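Local atomic coordinates of farnesyltransferase, putative (Trypanosoma cruzi, PDB entry 3WCA), a protein that probably condenses two farnesyl diphosphate molecules, with NAD(P)H and magnesium, into squalene on the way to lanosterol. Residues M74-P77 with V78-L82. The protein carries 1 engineered substitution. Sequence-based numbering, arbitrary orientation.
Sequences MSIP and VEFKL. Engineered in segment 78-82: Glu79 (natural residue Asp).
Pro77, at the N-cap of helix 78-84, offers its carbonyl oxygen to the backbone N-H groups of Phe80 and Lys81. This is the start of a short surface helix, joined by the loop 74-77 to the end of helix 51-72, which carries the magnesium ligands Asp68, Glu71 and Asp72. Phe80 N reaches Pro77 O at 3.1 Å and Lys81 N reaches it at 3.4 Å; both bonds are weak. The side chain of Lys81 runs extended beyond CG, back along the loop toward the end of helix 51-72, and crosses that of Ile76 at about a right angle. Lys81 CE lies 3.6 Å from Ile76 CG1. Lys81 NZ gives hydrogen bonds to the backbone oxygens of Glu71 and Asp73, which ties helix 78-84 to the end of helix 51-72. Met74 bends at chi2 and chi3 and its CE comes within 3.0 Å of Lys81 NZ, too short to be trusted in detail. With CG anti to the backbone N (chi1 173°), the Phe80 ring is directed back to the loop, where it meets Ile76 obliquely, Phe80 CD2 to Ile76 CD1 at 3.9 Å. Met99 also touches Phe80, and Val102 touches Ile76. Glu79, an engineered residue, bends at chi2 and brings its carboxylate alongside the CB edge of the Pro77 ring, its OE2 3.4 Å from Pro77 CB.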
loop_
_atom_site.group_PDB
_atom_site.type_symbol
_atom_site.label_atom_id
_atom_site.label_comp_id
_atom_site.label_asym_id
_atom_site.label_seq_id
_atom_site.Cartn_x
_atom_site.Cartn_y
_atom_site.Cartn_z
ATOM N N MET A 74 -6.411 -18.070 5.906
ATOM C CA MET A 74 -7.110 -19.015 5.045
ATOM C C MET A 74 -7.511 -20.317 5.733
ATOM O O MET A 74 -8.155 -21.171 5.122
ATOM C CB MET A 74 -6.255 -19.323 3.817
ATOM C CG MET A 74 -5.896 -18.091 2.992
ATOM S SD MET A 74 -7.346 -17.226 2.336
ATOM C CE MET A 74 -7.489 -15.915 3.482
ATOM N N SER A 75 -7.137 -20.480 6.997
ATOM C CA SER A 75 -7.497 -21.697 7.712
ATOM C C SER A 75 -8.865 -21.552 8.381
ATOM O O SER A 75 -9.436 -22.538 8.851
ATOM C CB SER A 75 -6.430 -22.054 8.758
ATOM O OG SER A 75 -6.411 -21.123 9.821
ATOM N N ILE A 76 -9.390 -20.328 8.420
ATOM C CA ILE A 76 -10.700 -20.090 9.025
ATOM C C ILE A 76 -11.755 -19.846 7.950
ATOM O O ILE A 76 -11.488 -19.189 6.938
ATOM C CB ILE A 76 -10.683 -18.887 10.003
ATOM C CG1 ILE A 76 -10.188 -17.631 9.292
ATOM C CG2 ILE A 76 -9.803 -19.205 11.206
ATOM C CD1 ILE A 76 -10.193 -16.400 10.171
ATOM N N PRO A 77 -12.978 -20.366 8.171
ATOM C CA PRO A 77 -14.140 -20.272 7.282
ATOM C C PRO A 77 -14.486 -18.865 6.812
ATOM O O PRO A 77 -14.404 -17.907 7.580
ATOM C CB PRO A 77 -15.269 -20.881 8.120
ATOM C CG PRO A 77 -14.553 -21.827 9.030
ATOM C CD PRO A 77 -13.359 -21.009 9.441
ATOM N N VAL A 78 -14.897 -18.758 5.551
ATOM C CA VAL A 78 -15.275 -17.479 4.973
ATOM C C VAL A 78 -16.518 -16.892 5.643
ATOM O O VAL A 78 -16.583 -15.682 5.876
ATOM C CB VAL A 78 -15.541 -17.603 3.464
ATOM C CG1 VAL A 78 -15.978 -16.254 2.898
ATOM C CG2 VAL A 78 -14.287 -18.090 2.762
ATOM N N GLU A 79 -17.505 -17.729 5.958
ATOM C CA GLU A 79 -18.704 -17.208 6.604
ATOM C C GLU A 79 -18.297 -16.572 7.938
ATOM O O GLU A 79 -18.951 -15.654 8.430
ATOM C CB GLU A 79 -19.778 -18.308 6.802
ATOM C CG GLU A 79 -19.599 -19.262 7.992
ATOM C CD GLU A 79 -18.891 -20.560 7.631
ATOM O OE1 GLU A 79 -18.667 -20.816 6.427
ATOM O OE2 GLU A 79 -18.568 -21.335 8.554
ATOM N N PHE A 80 -17.199 -17.047 8.515
ATOM C CA PHE A 80 -16.714 -16.472 9.764
ATOM C C PHE A 80 -16.235 -15.037 9.492
ATOM O O PHE A 80 -16.437 -14.140 10.304
ATOM C CB PHE A 80 -15.541 -17.286 10.325
ATOM C CG PHE A 80 -14.887 -16.653 11.525
ATOM C CD1 PHE A 80 -15.319 -16.956 12.814
ATOM C CD2 PHE A 80 -13.870 -15.711 11.364
ATOM C CE1 PHE A 80 -14.748 -16.330 13.932
ATOM C CE2 PHE A 80 -13.294 -15.080 12.472
ATOM C CZ PHE A 80 -13.736 -15.389 13.761
ATOM N N LYS A 81 -15.600 -14.832 8.339
ATOM C CA LYS A 81 -15.083 -13.518 7.975
ATOM C C LYS A 81 -16.188 -12.561 7.543
ATOM O O LYS A 81 -16.158 -11.378 7.884
ATOM C CB LYS A 81 -14.042 -13.654 6.859
ATOM C CG LYS A 81 -12.831 -14.506 7.244
ATOM C CD LYS A 81 -11.951 -14.752 6.032
ATOM C CE LYS A 81 -10.752 -15.645 6.346
ATOM N NZ LYS A 81 -9.978 -15.895 5.089
ATOM N N LEU A 82 -17.163 -13.065 6.793
ATOM C CA LEU A 82 -18.271 -12.232 6.339
ATOM C C LEU A 82 -19.130 -11.826 7.532
ATOM O O LEU A 82 -19.865 -10.838 7.492
ATOM C CB LEU A 82 -19.118 -12.996 5.323
ATOM C CG LEU A 82 -18.384 -13.435 4.056
ATOM C CD1 LEU A 82 -19.338 -14.209 3.145
ATOM C CD2 LEU A 82 -17.831 -12.205 3.343
#